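Local coordinates for hypothetical protein DUF871 (Enterococcus faecalis, PDB 2P0O) that is of unknown function but probably acts as a 6-phospho-N-acetylmuramidase, built on a TIM barrel, at residues A[176-181]-A[219-224]. Numbering follows the deposited sequence.
Sequences TFVPGD and VYIGDP
Parallel strands 173-178 and 218-221, neighbours in a TIM barrel, illustrate how a strand ladder can be carried past its last rung by an acidic side chain. Thr176 O accepts a hydrogen bond from Tyr220 N (2.9 Å) in the carbonyl plane, while Thr176 CG2, set between the backbone N and the carbonyl carbon because OG1 is the branch anti to N (chi1 -175°), lies alongside Val219 CG2. Phe177 turns to the barrel interior; with CG anti to its carbonyl carbon (chi1 -66°), it brings CD1 to 3.7 Å from Tyr220 CB, and the two side chains cross obliquely. Phe177 CA also makes a CA-H...O contact with Tyr220 O, the oxygen that Val178 N grips at 2.7 Å. Val178 faces the helix layer, where its CG1 meets Val219 CG1 at 3.6 Å and its CG2 meets Ile221 CD1. The last rung runs from Gly222 N to Val178 O (2.6 Å), with the donor almost in line with the C=O bond. Beyond Pro179, Gly180 N donates to Asp223 OD2, which accepts with its anti lone pair, the one away from OD1 (2.7 Å, N-H...O 164°), and Gly180 CA rests on Ile221 CG2. Leu192 N also binds OD2, and Arg185 N holds OD1, so backbone amides fix this buried carboxylate and probably stabilise its negative charge. Helix 203-212, the helix of this beta-alpha-beta crossover, packs on Thr176 and Val178 through Leu210, whereas strand 4-8 is backbone hydrogen-bonded along the other edge of 218-221 and closes the barrel.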
ATOM      1  N   THR A 176       4.613   1.361  -8.025  1.00 57.07           N
ATOM      2  CA  THR A 176       4.823   2.502  -7.165  1.00 57.14           C
ATOM      3  C   THR A 176       5.063   2.023  -5.728  1.00 56.61           C
ATOM      4  O   THR A 176       4.700   0.892  -5.363  1.00 56.45           O
ATOM      5  CB  THR A 176       3.586   3.432  -7.218  1.00 57.26           C
ATOM      6  OG1 THR A 176       3.854   4.609  -6.454  1.00 61.75           O
ATOM      7  CG2 THR A 176       2.360   2.747  -6.629  1.00 56.75           C
ATOM      8  N   PHE A 177       5.655   2.886  -4.911  1.00 55.95           N
ATOM      9  CA  PHE A 177       5.884   2.573  -3.519  1.00 55.85           C
ATOM     10  C   PHE A 177       4.951   3.338  -2.577  1.00 56.87           C
ATOM     11  O   PHE A 177       4.460   4.424  -2.906  1.00 56.68           O
ATOM     12  CB  PHE A 177       7.337   2.892  -3.107  1.00 55.94           C
ATOM     13  CG  PHE A 177       8.366   2.025  -3.779  1.00 54.71           C
ATOM     14  CD1 PHE A 177       8.681   0.761  -3.265  1.00 53.70           C
ATOM     15  CD2 PHE A 177       9.014   2.467  -4.924  1.00 52.86           C
ATOM     16  CE1 PHE A 177       9.642  -0.049  -3.866  1.00 52.37           C
ATOM     17  CE2 PHE A 177      10.010   1.684  -5.534  1.00 53.00           C
ATOM     18  CZ  PHE A 177      10.302   0.402  -5.020  1.00 52.91           C
ATOM     19  N   VAL A 178       4.744   2.775  -1.385  1.00 56.53           N
ATOM     20  CA  VAL A 178       4.232   3.554  -0.276  1.00 56.37           C
ATOM     21  C   VAL A 178       5.261   3.359   0.838  1.00 57.08           C
ATOM     22  O   VAL A 178       5.989   2.358   0.845  1.00 56.61           O
ATOM     23  CB  VAL A 178       2.806   3.107   0.180  1.00 56.64           C
ATOM     24  CG1 VAL A 178       1.761   3.422  -0.901  1.00 55.53           C
ATOM     25  CG2 VAL A 178       2.759   1.611   0.567  1.00 54.03           C
ATOM     26  N   PRO A 179       5.294   4.290   1.817  1.00 56.90           N
ATOM     27  CA  PRO A 179       6.227   4.102   2.924  1.00 56.44           C
ATOM     28  C   PRO A 179       5.716   3.025   3.887  1.00 56.93           C
ATOM     29  O   PRO A 179       4.528   2.653   3.854  1.00 57.56           O
ATOM     30  CB  PRO A 179       6.252   5.484   3.591  1.00 56.32           C
ATOM     31  CG  PRO A 179       4.863   6.033   3.350  1.00 56.94           C
ATOM     32  CD  PRO A 179       4.463   5.501   1.972  1.00 56.73           C
ATOM     33  N   GLY A 180       6.609   2.498   4.711  1.00 56.87           N
ATOM     34  CA  GLY A 180       6.208   1.622   5.807  1.00 56.99           C
ATOM     35  C   GLY A 180       6.284   2.371   7.136  1.00 57.52           C
ATOM     36  O   GLY A 180       6.878   3.458   7.213  1.00 57.83           O
ATOM     37  N   ASP A 181       5.701   1.795   8.183  1.00 57.02           N
ATOM     38  CA  ASP A 181       5.622   2.453   9.480  1.00 56.88           C
ATOM     39  C   ASP A 181       6.031   1.554  10.637  1.00 57.22           C
ATOM     40  O   ASP A 181       5.746   1.894  11.795  1.00 57.52           O
ATOM     41  CB  ASP A 181       4.192   2.968   9.713  1.00 57.22           C
ATOM     42  CG  ASP A 181       3.141   1.833   9.712  1.00 57.53           C
ATOM     43  OD1 ASP A 181       3.451   0.716   9.247  1.00 55.64           O
ATOM     44  OD2 ASP A 181       1.994   2.076  10.147  1.00 59.60           O
ATOM     45  N   VAL A 219       1.531  -1.936  -5.935  1.00 57.60           N
ATOM     46  CA  VAL A 219       1.975  -1.082  -4.845  1.00 57.32           C
ATOM     47  C   VAL A 219       2.865  -1.880  -3.888  1.00 57.34           C
ATOM     48  O   VAL A 219       2.456  -2.955  -3.422  1.00 56.23           O
ATOM     49  CB  VAL A 219       0.777  -0.476  -4.069  1.00 57.77           C
ATOM     50  CG1 VAL A 219       1.292   0.499  -3.008  1.00 57.73           C
ATOM     51  CG2 VAL A 219      -0.156   0.248  -5.014  1.00 57.48           C
ATOM     52  N   TYR A 220       4.061  -1.331  -3.614  1.00 56.95           N
ATOM     53  CA  TYR A 220       5.057  -1.928  -2.736  1.00 57.10           C
ATOM     54  C   TYR A 220       5.351  -1.075  -1.508  1.00 56.94           C
ATOM     55  O   TYR A 220       5.490   0.138  -1.599  1.00 56.68           O
ATOM     56  CB  TYR A 220       6.374  -2.153  -3.499  1.00 57.04           C
ATOM     57  CG  TYR A 220       6.360  -3.416  -4.360  1.00 57.22           C
ATOM     58  CD1 TYR A 220       5.380  -3.590  -5.363  1.00 56.71           C
ATOM     59  CD2 TYR A 220       7.321  -4.435  -4.179  1.00 56.32           C
ATOM     60  CE1 TYR A 220       5.352  -4.742  -6.153  1.00 55.11           C
ATOM     61  CE2 TYR A 220       7.307  -5.619  -4.980  1.00 56.80           C
ATOM     62  CZ  TYR A 220       6.317  -5.746  -5.965  1.00 55.89           C
ATOM     63  OH  TYR A 220       6.261  -6.855  -6.767  1.00 56.90           O
ATOM     64  N   ILE A 221       5.497  -1.728  -0.364  1.00 56.94           N
ATOM     65  CA  ILE A 221       6.038  -1.070   0.817  1.00 56.11           C
ATOM     66  C   ILE A 221       7.505  -0.752   0.531  1.00 55.91           C
ATOM     67  O   ILE A 221       8.292  -1.665   0.214  1.00 55.67           O
ATOM     68  CB  ILE A 221       5.958  -1.951   2.106  1.00 55.48           C
ATOM     69  CG1 ILE A 221       4.607  -2.700   2.198  1.00 56.81           C
ATOM     70  CG2 ILE A 221       6.264  -1.092   3.364  1.00 55.12           C
ATOM     71  CD1 ILE A 221       3.396  -1.757   2.218  1.00 61.22           C
ATOM     72  N   GLY A 222       7.871   0.527   0.673  1.00 55.40           N
ATOM     73  CA  GLY A 222       9.251   0.967   0.448  1.00 54.89           C
ATOM     74  C   GLY A 222      10.171   0.649   1.605  1.00 55.52           C
ATOM     75  O   GLY A 222      11.307   0.184   1.392  1.00 56.13           O
ATOM     76  N   ASP A 223       9.722   0.913   2.841  1.00 55.13           N
ATOM     77  CA  ASP A 223      10.556   0.620   4.016  1.00 54.24           C
ATOM     78  C   ASP A 223      10.634  -0.884   4.371  1.00 54.33           C
ATOM     79  O   ASP A 223       9.849  -1.681   3.844  1.00 53.32           O
ATOM     80  CB  ASP A 223      10.040   1.388   5.213  1.00 54.80           C
ATOM     81  CG  ASP A 223      10.143   2.866   5.022  1.00 55.41           C
ATOM     82  OD1 ASP A 223      11.211   3.415   5.328  1.00 56.67           O
ATOM     83  OD2 ASP A 223       9.155   3.486   4.563  1.00 55.72           O
ATOM     84  N   PRO A 224      11.592  -1.280   5.247  1.00 53.59           N
ATOM     85  CA  PRO A 224      11.720  -2.682   5.664  1.00 54.66           C
ATOM     86  C   PRO A 224      10.452  -3.409   6.149  1.00 55.83           C
ATOM     87  O   PRO A 224      10.280  -4.583   5.817  1.00 56.64           O
ATOM     88  CB  PRO A 224      12.779  -2.627   6.777  1.00 55.26           C
ATOM     89  CG  PRO A 224      13.688  -1.460   6.370  1.00 52.51           C
ATOM     90  CD  PRO A 224      12.678  -0.445   5.794  1.00 54.00           C
TER